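Local coordinates for uncharacterized protein (Legionella longbeachae NSW150, PDB 4JZA) that removes phosphate from phosphoinositide lipids, probably the 3-phosphate of phosphatidylinositol 3-phosphate, and is linked to lipid metabolism in the interaction of the pathogen with its host, at residues Ser776-Leu781 with Thr800-Trp805; Leu698-Asn703 with Ile736-Met740; Val402-Ser406 with Gly544-Gly548. All coordinates share one frame. Residues are numbered along the deposited sequence.

In the fold
Contacts that close loops of very different length can build separate parts of one chain. From the N terminus, contact 3 comes first: it closes a loop of 137 residues, bringing the end of helix 388-402 and the turn after it onto strand 545-549 of the large mixed sheet. Contact 2 follows, joining helices 676-702 and 731-740 across 32 residues, and contact 1 then pairs helices 772-782 and 794-817 across 18. The three are in series; none nests within or crosses another. Contacts 1 and 2 touch through Val777 and Trp805 against Leu698 and Leu701 in one C-terminal helical region, whereas contact 3 lies about 71 Å from contact 1 and about 75 Å from contact 2, centre to centre.

Contact 1: residues Ser776-Leu781 with Thr800-Trp805; sequences SVYGRL and TTVEEW
Two neighbouring helices of the phosphoinositide phosphatase C-terminal domain form an antiparallel helical hairpin with knobs-into-holes packing, the 18-residue connection folding the chain back on itself. The segment axes approach to 10.6 Å at 176°. In the register, Ser776 lies opposite Trp805 (CA to CA 7.3 Å) and Arg780 opposite Thr801 (6.2 Å). Two knobs interlock: Arg780 sits among Thr800, Thr801, Glu804 and Trp805, and Trp805 among Ser776, Val777, Arg780 and Leu781. The apolar contacts gather on the indole of Trp805 (chi1 m); Leu781 CG meets Trp805 CH2 at its edge (3.8 Å), and Val777 CG2 is 4.4 Å from Trp805 CE2. Leu698 and Leu701 of helix 676-702 pack against the same indole. Polar bonds cluster at the indole nitrogen and at Glu804. Trp805 NE1 donates weakly to Ser776 O (3.3 Å). Ser776 OG donates to Glu804 OE1 (2.7 Å), and Arg780 (chi1 m, chi2 m, chi3 t) presents its guanidinium edge in a bidentate salt bridge, Arg780 NE to Glu804 OE1 2.9 Å and Arg780 NH2 to Glu804 OE2 2.7 Å.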
ATOM      1  N   SER A 776     -25.131 -33.019 -24.729  1.00 35.43           N
ATOM      2  CA  SER A 776     -24.093 -32.522 -25.606  1.00 36.19           C
ATOM      3  C   SER A 776     -24.117 -30.994 -25.616  1.00 38.18           C
ATOM      4  O   SER A 776     -23.058 -30.348 -25.546  1.00 38.26           O
ATOM      5  CB  SER A 776     -24.255 -33.085 -26.998  1.00 37.42           C
ATOM      6  OG  SER A 776     -23.396 -32.450 -27.867  1.00 38.20           O
ATOM      7  N   VAL A 777     -25.305 -30.383 -25.644  1.00 36.97           N
ATOM      8  CA  VAL A 777     -25.346 -28.924 -25.620  1.00 36.26           C
ATOM      9  C   VAL A 777     -24.755 -28.346 -24.302  1.00 37.25           C
ATOM     10  O   VAL A 777     -23.845 -27.528 -24.320  1.00 37.71           O
ATOM     11  CB  VAL A 777     -26.769 -28.430 -25.885  1.00 35.72           C
ATOM     12  CG1 VAL A 777     -26.917 -26.947 -25.585  1.00 35.72           C
ATOM     13  CG2 VAL A 777     -27.108 -28.668 -27.351  1.00 37.26           C
ATOM     14  N   TYR A 778     -25.280 -28.789 -23.172  1.00 36.05           N
ATOM     15  CA  TYR A 778     -24.835 -28.318 -21.868  1.00 34.22           C
ATOM     16  C   TYR A 778     -23.404 -28.710 -21.574  1.00 34.03           C
ATOM     17  O   TYR A 778     -22.571 -27.885 -21.135  1.00 33.17           O
ATOM     18  CB  TYR A 778     -25.721 -28.887 -20.748  1.00 33.31           C
ATOM     19  CG  TYR A 778     -27.146 -28.359 -20.660  1.00 34.17           C
ATOM     20  CD1 TYR A 778     -27.630 -27.386 -21.531  1.00 34.73           C
ATOM     21  CD2 TYR A 778     -28.021 -28.845 -19.676  1.00 34.59           C
ATOM     22  CE1 TYR A 778     -28.929 -26.926 -21.427  1.00 35.58           C
ATOM     23  CE2 TYR A 778     -29.311 -28.368 -19.552  1.00 34.98           C
ATOM     24  CZ  TYR A 778     -29.770 -27.421 -20.434  1.00 34.92           C
ATOM     25  OH  TYR A 778     -31.058 -26.945 -20.320  1.00 31.70           O
ATOM     26  N   GLY A 779     -23.103 -29.981 -21.798  1.00 35.58           N
ATOM     27  CA  GLY A 779     -21.760 -30.508 -21.507  1.00 34.13           C
ATOM     28  C   GLY A 779     -20.628 -29.855 -22.277  1.00 32.43           C
ATOM     29  O   GLY A 779     -19.595 -29.532 -21.747  1.00 31.10           O
ATOM     30  N   ARG A 780     -20.812 -29.673 -23.563  1.00 35.29           N
ATOM     31  CA  ARG A 780     -19.744 -29.082 -24.377  1.00 35.58           C
ATOM     32  C   ARG A 780     -19.554 -27.617 -24.096  1.00 35.81           C
ATOM     33  O   ARG A 780     -18.407 -27.165 -23.954  1.00 35.80           O
ATOM     34  CB  ARG A 780     -20.037 -29.230 -25.870  1.00 35.82           C
ATOM     35  CG  ARG A 780     -20.042 -30.660 -26.330  1.00 35.94           C
ATOM     36  CD  ARG A 780     -18.660 -31.229 -26.337  1.00 36.41           C
ATOM     37  NE  ARG A 780     -18.707 -32.625 -26.708  1.00 37.59           N
ATOM     38  CZ  ARG A 780     -17.645 -33.402 -26.886  1.00 37.03           C
ATOM     39  NH1 ARG A 780     -16.453 -32.935 -26.731  1.00 38.72           N
ATOM     40  NH2 ARG A 780     -17.780 -34.640 -27.288  1.00 38.30           N
ATOM     41  N   LEU A 781     -20.667 -26.871 -24.079  1.00 35.27           N
ATOM     42  CA  LEU A 781     -20.614 -25.475 -23.745  1.00 34.12           C
ATOM     43  C   LEU A 781     -19.996 -25.320 -22.369  1.00 35.64           C
ATOM     44  O   LEU A 781     -19.163 -24.450 -22.160  1.00 36.30           O
ATOM     45  CB  LEU A 781     -21.985 -24.850 -23.798  1.00 34.71           C
ATOM     46  CG  LEU A 781     -22.351 -24.520 -25.247  1.00 36.28           C
ATOM     47  CD1 LEU A 781     -23.823 -24.191 -25.403  1.00 37.14           C
ATOM     48  CD2 LEU A 781     -21.539 -23.359 -25.767  1.00 35.53           C
ATOM     49  N   THR A 800     -14.478 -30.339 -32.096  1.00 42.51           N
ATOM     50  CA  THR A 800     -15.152 -31.528 -31.612  1.00 42.32           C
ATOM     51  C   THR A 800     -16.637 -31.307 -31.336  1.00 42.41           C
ATOM     52  O   THR A 800     -17.503 -32.138 -31.636  1.00 42.46           O
ATOM     53  CB  THR A 800     -14.512 -31.928 -30.290  1.00 44.26           C
ATOM     54  OG1 THR A 800     -13.112 -32.034 -30.465  1.00 44.16           O
ATOM     55  CG2 THR A 800     -15.040 -33.254 -29.761  1.00 45.62           C
ATOM     56  N   THR A 801     -16.921 -30.177 -30.727  1.00 41.98           N
ATOM     57  CA  THR A 801     -18.280 -29.815 -30.399  1.00 41.00           C
ATOM     58  C   THR A 801     -19.091 -29.632 -31.687  1.00 41.10           C
ATOM     59  O   THR A 801     -20.205 -30.144 -31.766  1.00 41.91           O
ATOM     60  CB  THR A 801     -18.305 -28.508 -29.591  1.00 42.91           C
ATOM     61  OG1 THR A 801     -17.573 -28.660 -28.364  1.00 36.65           O
ATOM     62  CG2 THR A 801     -19.745 -28.090 -29.318  1.00 47.19           C
ATOM     63  N   VAL A 802     -18.549 -28.928 -32.699  1.00 40.40           N
ATOM     64  CA  VAL A 802     -19.280 -28.738 -33.949  1.00 39.88           C
ATOM     65  C   VAL A 802     -19.508 -30.102 -34.596  1.00 39.50           C
ATOM     66  O   VAL A 802     -20.572 -30.364 -35.144  1.00 39.79           O
ATOM     67  CB  VAL A 802     -18.600 -27.752 -34.950  1.00 40.59           C
ATOM     68  CG1 VAL A 802     -19.348 -27.697 -36.274  1.00 39.23           C
ATOM     69  CG2 VAL A 802     -18.549 -26.342 -34.375  1.00 41.88           C
ATOM     70  N   GLU A 803     -18.536 -30.983 -34.524  1.00 40.76           N
ATOM     71  CA  GLU A 803     -18.706 -32.279 -35.159  1.00 44.36           C
ATOM     72  C   GLU A 803     -19.798 -33.036 -34.480  1.00 42.81           C
ATOM     73  O   GLU A 803     -20.689 -33.605 -35.144  1.00 43.47           O
ATOM     74  CB  GLU A 803     -17.410 -33.097 -35.213  1.00 51.72           C
ATOM     75  CG  GLU A 803     -16.872 -33.215 -36.638  1.00 65.65           C
ATOM     76  CD  GLU A 803     -15.373 -33.555 -36.707  1.00 84.73           C
ATOM     77  OE1 GLU A 803     -14.738 -33.770 -35.639  1.00 85.18           O
ATOM     78  OE2 GLU A 803     -14.832 -33.635 -37.847  1.00 99.06           O
ATOM     79  N   GLU A 804     -19.756 -33.015 -33.149  1.00 40.42           N
ATOM     80  CA  GLU A 804     -20.708 -33.752 -32.388  1.00 38.09           C
ATOM     81  C   GLU A 804     -22.105 -33.183 -32.601  1.00 37.95           C
ATOM     82  O   GLU A 804     -23.053 -33.933 -32.848  1.00 37.20           O
ATOM     83  CB  GLU A 804     -20.330 -33.741 -30.943  1.00 38.59           C
ATOM     84  CG  GLU A 804     -21.410 -34.262 -30.019  1.00 40.68           C
ATOM     85  CD  GLU A 804     -20.840 -34.560 -28.655  1.00 45.42           C
ATOM     86  OE1 GLU A 804     -21.191 -33.904 -27.611  1.00 45.64           O
ATOM     87  OE2 GLU A 804     -19.970 -35.457 -28.643  1.00 46.41           O
ATOM     88  N   TRP A 805     -22.253 -31.865 -32.564  1.00 37.80           N
ATOM     89  CA  TRP A 805     -23.591 -31.303 -32.765  1.00 39.98           C
ATOM     90  C   TRP A 805     -24.064 -31.500 -34.181  1.00 41.81           C
ATOM     91  O   TRP A 805     -25.234 -31.741 -34.396  1.00 45.00           O
ATOM     92  CB  TRP A 805     -23.654 -29.818 -32.417  1.00 39.52           C
ATOM     93  CG  TRP A 805     -23.445 -29.519 -30.954  1.00 36.63           C
ATOM     94  CD1 TRP A 805     -23.517 -30.384 -29.918  1.00 35.02           C
ATOM     95  CD2 TRP A 805     -23.136 -28.250 -30.399  1.00 34.48           C
ATOM     96  NE1 TRP A 805     -23.255 -29.736 -28.741  1.00 33.50           N
ATOM     97  CE2 TRP A 805     -23.023 -28.415 -29.015  1.00 34.01           C
ATOM     98  CE3 TRP A 805     -22.963 -26.990 -30.939  1.00 34.83           C
ATOM     99  CZ2 TRP A 805     -22.735 -27.366 -28.169  1.00 33.03           C
ATOM    100  CZ3 TRP A 805     -22.692 -25.957 -30.089  1.00 35.78           C
ATOM    101  CH2 TRP A 805     -22.581 -26.156 -28.715  1.00 33.61           C
TER

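Contact 2: residues Leu698-Asn703 with Ile736-Met740; sequences LHSLIN and ILELM
Where two helices cross obliquely, side chains from successive turns can meet in the space between them, and the contact between Leu698-Asn703 and Ile736-Met740 is an example: apolar side chains form its centre, with His699 and Asn703 at the margin. Leu698-Ile702 is the C-terminal part of helix 676-702, and Ile736-Met740 belongs to helix 731-740. The segment axes come within 10.8 Å at a signed crossing angle of -127°, and the closest CA pairs are Ile702 with Leu737 (6.9 Å) and His699 with Met740 (7.3 Å). Ile736 (chi1 m) comes first. Its CA-to-CB bond points toward the other helix, and Ile736 CG2 lies 3.8 Å from Ile702 CD1 and 4.2 Å from Leu698 CD2. Leu737 starts sideways, but with chi1 m and chi2 t Leu737 CD2 comes to 3.7 Å from Ile702 CG2 and 3.6 Å from Asn703 OD1. That asparagine turns back on its own helix, Asn703 ND2 donating to His699 O (3.0 Å). One helical turn on from Ile736 stands Met740, a selenomethionine. With chi1 m and chi2 t, its selenoether end inserts between the helices: Met740 SE lies 4.2 Å from Ile702 CG2, while Met740 CE rests 3.4 Å from His699 N, 3.6 Å from His699 CB at the edge of the imidazole, and 4.3 Å from Leu698 CB. Around the joint, helix 748-761 packs on Ile736 and Leu739 through Ile756, and Leu698 also touches Val777 and Leu781 of helix 772-782 and Trp805 of helix 794-817, so the crossing is one wall of a multi-helix core in the C-terminal domain.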
ATOM      1  N   LEU A 698     -25.096 -24.855 -33.245  1.00 42.30           N
ATOM      2  CA  LEU A 698     -26.169 -24.855 -32.257  1.00 44.85           C
ATOM      3  C   LEU A 698     -27.540 -24.422 -32.779  1.00 48.03           C
ATOM      4  O   LEU A 698     -28.573 -24.996 -32.371  1.00 48.72           O
ATOM      5  CB  LEU A 698     -25.776 -24.019 -31.070  1.00 43.56           C
ATOM      6  CG  LEU A 698     -26.636 -24.157 -29.830  1.00 45.33           C
ATOM      7  CD1 LEU A 698     -26.826 -25.584 -29.339  1.00 43.58           C
ATOM      8  CD2 LEU A 698     -26.010 -23.275 -28.741  1.00 46.56           C
ATOM      9  N   HIS A 699     -27.546 -23.451 -33.696  1.00 49.77           N
ATOM     10  CA  HIS A 699     -28.776 -22.952 -34.266  1.00 49.47           C
ATOM     11  C   HIS A 699     -29.483 -24.115 -34.905  1.00 48.85           C
ATOM     12  O   HIS A 699     -30.670 -24.296 -34.702  1.00 49.23           O
ATOM     13  CB  HIS A 699     -28.526 -21.824 -35.267  1.00 53.66           C
ATOM     14  CG  HIS A 699     -29.764 -21.107 -35.695  1.00 58.28           C
ATOM     15  ND1 HIS A 699     -30.488 -21.477 -36.814  1.00 66.09           N
ATOM     16  CD2 HIS A 699     -30.413 -20.051 -35.162  1.00 60.50           C
ATOM     17  CE1 HIS A 699     -31.528 -20.676 -36.950  1.00 62.92           C
ATOM     18  NE2 HIS A 699     -31.507 -19.806 -35.959  1.00 64.51           N
ATOM     19  N   SER A 700     -28.786 -24.924 -35.688  1.00 49.33           N
ATOM     20  CA  SER A 700     -29.486 -26.020 -36.372  1.00 47.82           C
ATOM     21  C   SER A 700     -29.953 -27.035 -35.386  1.00 47.73           C
ATOM     22  O   SER A 700     -31.116 -27.435 -35.413  1.00 51.23           O
ATOM     23  CB  SER A 700     -28.612 -26.719 -37.382  1.00 48.42           C
ATOM     24  OG  SER A 700     -27.742 -25.802 -37.967  1.00 49.93           O
ATOM     25  N   LEU A 701     -29.048 -27.446 -34.503  1.00 45.93           N
ATOM     26  CA  LEU A 701     -29.369 -28.502 -33.531  1.00 44.59           C
ATOM     27  C   LEU A 701     -30.556 -28.151 -32.585  1.00 43.21           C
ATOM     28  O   LEU A 701     -31.481 -28.946 -32.401  1.00 39.34           O
ATOM     29  CB  LEU A 701     -28.119 -28.850 -32.713  1.00 43.65           C
ATOM     30  CG  LEU A 701     -28.302 -29.883 -31.601  1.00 42.08           C
ATOM     31  CD1 LEU A 701     -28.876 -31.140 -32.184  1.00 44.25           C
ATOM     32  CD2 LEU A 701     -27.019 -30.232 -30.915  1.00 41.56           C
ATOM     33  N   ILE A 702     -30.519 -26.960 -32.001  1.00 43.37           N
ATOM     34  CA  ILE A 702     -31.554 -26.550 -31.048  1.00 45.13           C
ATOM     35  C   ILE A 702     -32.937 -26.451 -31.709  1.00 43.94           C
ATOM     36  O   ILE A 702     -33.953 -26.662 -31.086  1.00 44.12           O
ATOM     37  CB  ILE A 702     -31.167 -25.211 -30.419  1.00 50.09           C
ATOM     38  CG1 ILE A 702     -31.621 -25.121 -28.986  1.00 52.63           C
ATOM     39  CG2 ILE A 702     -31.647 -24.033 -31.262  1.00 54.09           C
ATOM     40  CD1 ILE A 702     -30.485 -25.368 -28.018  1.00 54.55           C
ATOM     41  N   ASN A 703     -32.977 -26.157 -32.991  1.00 45.75           N
ATOM     42  CA  ASN A 703     -34.248 -26.061 -33.676  1.00 49.47           C
ATOM     43  C   ASN A 703     -34.817 -27.404 -34.080  1.00 51.39           C
ATOM     44  O   ASN A 703     -35.928 -27.431 -34.534  1.00 57.90           O
ATOM     45  CB  ASN A 703     -34.197 -25.067 -34.847  1.00 51.73           C
ATOM     46  CG  ASN A 703     -34.341 -23.607 -34.371  1.00 53.78           C
ATOM     47  OD1 ASN A 703     -35.391 -23.200 -33.889  1.00 57.76           O
ATOM     48  ND2 ASN A 703     -33.277 -22.820 -34.498  1.00 56.27           N
ATOM     49  N   ILE A 736     -32.269 -20.836 -24.525  1.00 45.40           N
ATOM     50  CA  ILE A 736     -31.323 -20.735 -25.603  1.00 45.34           C
ATOM     51  C   ILE A 736     -32.059 -20.545 -26.911  1.00 44.78           C
ATOM     52  O   ILE A 736     -31.619 -19.781 -27.713  1.00 42.73           O
ATOM     53  CB  ILE A 736     -30.351 -21.923 -25.612  1.00 46.40           C
ATOM     54  CG1 ILE A 736     -29.432 -21.813 -24.386  1.00 45.86           C
ATOM     55  CG2 ILE A 736     -29.513 -21.900 -26.864  1.00 47.68           C
ATOM     56  CD1 ILE A 736     -28.706 -23.085 -24.029  1.00 45.21           C
ATOM     57  N   LEU A 737     -33.205 -21.169 -27.112  1.00 49.84           N
ATOM     58  CA  LEU A 737     -34.079 -20.733 -28.222  1.00 55.52           C
ATOM     59  C   LEU A 737     -34.435 -19.255 -28.124  1.00 57.96           C
ATOM     60  O   LEU A 737     -34.284 -18.526 -29.102  1.00 62.17           O
ATOM     61  CB  LEU A 737     -35.365 -21.545 -28.295  1.00 55.38           C
ATOM     62  CG  LEU A 737     -35.106 -22.969 -28.776  1.00 58.92           C
ATOM     63  CD1 LEU A 737     -36.160 -23.894 -28.207  1.00 61.68           C
ATOM     64  CD2 LEU A 737     -35.078 -23.086 -30.296  1.00 58.36           C
ATOM     65  N   GLU A 738     -34.916 -18.817 -26.962  1.00 60.65           N
ATOM     66  CA  GLU A 738     -35.308 -17.418 -26.783  1.00 69.67           C
ATOM     67  C   GLU A 738     -34.179 -16.479 -27.220  1.00 65.28           C
ATOM     68  O   GLU A 738     -34.427 -15.468 -27.858  1.00 73.44           O
ATOM     69  CB  GLU A 738     -35.703 -17.104 -25.326  1.00 78.19           C
ATOM     70  CG  GLU A 738     -37.186 -17.215 -24.919  1.00 85.65           C
ATOM     71  CD  GLU A 738     -38.163 -16.405 -25.770  1.00 97.06           C
ATOM     72  OE1 GLU A 738     -38.765 -15.459 -25.222  1.00107.13           O
ATOM     73  OE2 GLU A 738     -38.371 -16.710 -26.964  1.00102.48           O
ATOM     74  N   LEU A 739     -32.946 -16.829 -26.894  1.00 59.97           N
ATOM     75  CA  LEU A 739     -31.814 -15.976 -27.182  1.00 56.74           C
ATOM     76  C   LEU A 739     -31.496 -15.971 -28.647  1.00 63.44           C
ATOM     77  O   LEU A 739     -30.934 -14.993 -29.140  1.00 74.42           O
ATOM     78  CB  LEU A 739     -30.577 -16.443 -26.439  1.00 51.81           C
ATOM     79  CG  LEU A 739     -30.518 -16.011 -24.969  1.00 51.36           C
ATOM     80  CD1 LEU A 739     -29.461 -16.785 -24.168  1.00 49.53           C
ATOM     81  CD2 LEU A 739     -30.262 -14.516 -24.865  1.00 51.43           C
HETATM   82  N   MSE A 740     -31.835 -17.059 -29.333  1.00 63.34           N
HETATM   83  CA  MSE A 740     -31.551 -17.223 -30.750  1.00 66.22           C
HETATM   84  C   MSE A 740     -32.689 -16.774 -31.603  1.00 70.92           C
HETATM   85  O   MSE A 740     -32.599 -16.900 -32.813  1.00 76.30           O
HETATM   86  CB  MSE A 740     -31.232 -18.699 -31.063  1.00 67.66           C
HETATM   87  CG  MSE A 740     -29.796 -18.885 -30.631  1.00 75.26           C
HETATM   88 SE   MSE A 740     -29.139 -20.726 -30.535  0.99 85.58          SE
HETATM   89  CE  MSE A 740     -27.924 -20.454 -32.039  1.00 95.36           C
TER

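Contact 3: residues Val402-Ser406 with Gly544-Gly548; sequences VMEYS and GHSYG
Strand 545-549 leads into a CX5R sequence that runs into helix 556-574, consistent with the phosphate-binding P-loop of cysteine-based phosphatases, and this contact packs a turn against the strand just before that loop. The partner is the end of helix 388-402 and a type I beta turn from Met403 to Ser406, in which Ser406 N is bonded to Met403 O (3.0 Å) and Ser406 OG donates to the same Met403 O (2.5 Å). Nearest CA pairs are Ser406 with His545 (5.2 Å) and Val402 with Tyr547 (7.5 Å). The strand lies inside the mixed sheet of the alpha/beta fold, parallel to its neighbours 365-374 and 412-416; His545 and Tyr547 alternate with Ser546, so both project toward the turn, each with chi1 t. His545 NE2 donates to Val402 O (3.0 Å), tying the imidazole to the end of the helix. Ser406 N lies over one face of that ring, with Ser406 CB 3.6 Å from His545 CG, and Met403 SE stands at its edge, 4.0 Å from His545 CD2. Val402 CG1 makes a CH-pi contact over the face of the Tyr547 ring. Met403 CE is 4.0 Å from Tyr547 CD2. Tyr547 OH is hydrogen-bonded to Ser375 OG, just after strand 365-374.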
ATOM      1  N   VAL A 402      17.739   7.448   8.786  1.00 44.69           N
ATOM      2  CA  VAL A 402      17.092   8.743   8.810  1.00 48.84           C
ATOM      3  C   VAL A 402      17.984   9.773   9.576  1.00 50.97           C
ATOM      4  O   VAL A 402      17.885  11.007   9.399  1.00 47.76           O
ATOM      5  CB  VAL A 402      15.621   8.492   9.339  1.00 49.21           C
ATOM      6  CG1 VAL A 402      15.185   9.390  10.459  1.00 46.91           C
ATOM      7  CG2 VAL A 402      14.627   8.457   8.183  1.00 51.09           C
HETATM    8  N   MSE A 403      18.899   9.255  10.385  1.00 51.17           N
HETATM    9  CA  MSE A 403      19.903  10.074  11.038  1.00 49.85           C
HETATM   10  C   MSE A 403      21.178  10.129  10.223  1.00 50.33           C
HETATM   11  O   MSE A 403      22.164  10.740  10.648  1.00 54.76           O
HETATM   12  CB  MSE A 403      20.173   9.467  12.401  1.00 50.31           C
HETATM   13  CG  MSE A 403      18.932   9.491  13.276  1.00 53.37           C
HETATM   14 SE   MSE A 403      18.570  11.335  13.848  0.95 63.47          SE
HETATM   15  CE  MSE A 403      16.629  11.439  13.654  1.00 57.43           C
ATOM     16  N   GLU A 404      21.195   9.549   9.029  1.00 48.11           N
ATOM     17  CA  GLU A 404      22.464   9.427   8.320  1.00 47.67           C
ATOM     18  C   GLU A 404      23.144  10.788   8.086  1.00 47.65           C
ATOM     19  O   GLU A 404      24.333  10.827   8.078  1.00 53.34           O
ATOM     20  CB  GLU A 404      22.353   8.587   7.019  1.00 47.72           C
ATOM     21  CG  GLU A 404      21.721   9.288   5.803  1.00 49.29           C
ATOM     22  CD  GLU A 404      21.418   8.345   4.621  1.00 50.94           C
ATOM     23  OE1 GLU A 404      22.235   7.429   4.365  1.00 47.56           O
ATOM     24  OE2 GLU A 404      20.384   8.526   3.912  1.00 49.18           O
ATOM     25  N   TYR A 405      22.412  11.895   7.916  1.00 50.68           N
ATOM     26  CA  TYR A 405      23.041  13.194   7.571  1.00 46.81           C
ATOM     27  C   TYR A 405      23.256  14.072   8.771  1.00 47.27           C
ATOM     28  O   TYR A 405      23.816  15.171   8.675  1.00 50.01           O
ATOM     29  CB  TYR A 405      22.268  13.934   6.509  1.00 46.28           C
ATOM     30  CG  TYR A 405      22.486  13.372   5.145  1.00 50.81           C
ATOM     31  CD1 TYR A 405      23.638  13.667   4.414  1.00 51.96           C
ATOM     32  CD2 TYR A 405      21.525  12.524   4.552  1.00 57.02           C
ATOM     33  CE1 TYR A 405      23.843  13.141   3.128  1.00 54.63           C
ATOM     34  CE2 TYR A 405      21.713  11.992   3.264  1.00 56.73           C
ATOM     35  CZ  TYR A 405      22.877  12.312   2.562  1.00 58.02           C
ATOM     36  OH  TYR A 405      23.066  11.791   1.323  1.00 56.19           O
ATOM     37  N   SER A 406      22.868  13.567   9.923  1.00 47.48           N
ATOM     38  CA  SER A 406      23.302  14.162  11.161  1.00 52.32           C
ATOM     39  C   SER A 406      24.774  13.819  11.393  1.00 60.15           C
ATOM     40  O   SER A 406      25.342  12.962  10.689  1.00 56.22           O
ATOM     41  CB  SER A 406      22.478  13.600  12.309  1.00 52.12           C
ATOM     42  OG  SER A 406      22.768  12.245  12.555  1.00 44.21           O
ATOM     43  N   GLY A 544      21.480  22.086  13.855  1.00 56.95           N
ATOM     44  CA  GLY A 544      21.281  20.648  14.090  1.00 57.92           C
ATOM     45  C   GLY A 544      20.610  19.971  12.887  1.00 55.85           C
ATOM     46  O   GLY A 544      20.336  20.607  11.839  1.00 50.82           O
ATOM     47  N   HIS A 545      20.360  18.679  13.050  1.00 50.30           N
ATOM     48  CA  HIS A 545      19.751  17.863  12.016  1.00 49.12           C
ATOM     49  C   HIS A 545      18.228  17.867  12.159  1.00 45.83           C
ATOM     50  O   HIS A 545      17.692  17.483  13.199  1.00 44.46           O
ATOM     51  CB  HIS A 545      20.264  16.439  12.142  1.00 50.93           C
ATOM     52  CG  HIS A 545      19.698  15.498  11.126  1.00 53.44           C
ATOM     53  ND1 HIS A 545      19.811  15.677   9.780  1.00 49.39           N
ATOM     54  CD2 HIS A 545      19.017  14.358  11.269  1.00 49.10           C
ATOM     55  CE1 HIS A 545      19.226  14.683   9.136  1.00 46.45           C
ATOM     56  NE2 HIS A 545      18.761  13.854  10.021  1.00 47.22           N
ATOM     57  N   SER A 546      17.555  18.299  11.102  1.00 44.79           N
ATOM     58  CA  SER A 546      16.084  18.420  11.059  1.00 46.65           C
ATOM     59  C   SER A 546      15.424  17.199  10.435  1.00 41.56           C
ATOM     60  O   SER A 546      15.575  16.954   9.266  1.00 40.68           O
ATOM     61  CB  SER A 546      15.691  19.666  10.269  1.00 47.37           C
ATOM     62  OG  SER A 546      14.338  19.616   9.939  1.00 47.56           O
ATOM     63  N   TYR A 547      14.745  16.407  11.246  1.00 42.25           N
ATOM     64  CA  TYR A 547      14.002  15.248  10.760  1.00 44.84           C
ATOM     65  C   TYR A 547      12.631  15.208  11.409  1.00 47.90           C
ATOM     66  O   TYR A 547      12.466  15.551  12.606  1.00 50.92           O
ATOM     67  CB  TYR A 547      14.733  13.897  11.010  1.00 44.79           C
ATOM     68  CG  TYR A 547      13.839  12.698  10.702  1.00 43.90           C
ATOM     69  CD1 TYR A 547      13.570  12.303   9.370  1.00 44.52           C
ATOM     70  CD2 TYR A 547      13.188  12.033  11.715  1.00 42.29           C
ATOM     71  CE1 TYR A 547      12.723  11.229   9.074  1.00 41.21           C
ATOM     72  CE2 TYR A 547      12.340  10.982  11.445  1.00 43.40           C
ATOM     73  CZ  TYR A 547      12.097  10.578  10.111  1.00 43.12           C
ATOM     74  OH  TYR A 547      11.202   9.546   9.866  1.00 39.79           O
ATOM     75  N   GLY A 548      11.652  14.751  10.630  1.00 47.37           N
ATOM     76  CA  GLY A 548      10.326  14.492  11.181  1.00 44.07           C
ATOM     77  C   GLY A 548       9.475  13.625  10.290  1.00 41.39           C
ATOM     78  O   GLY A 548       9.839  13.337   9.148  1.00 39.68           O
TER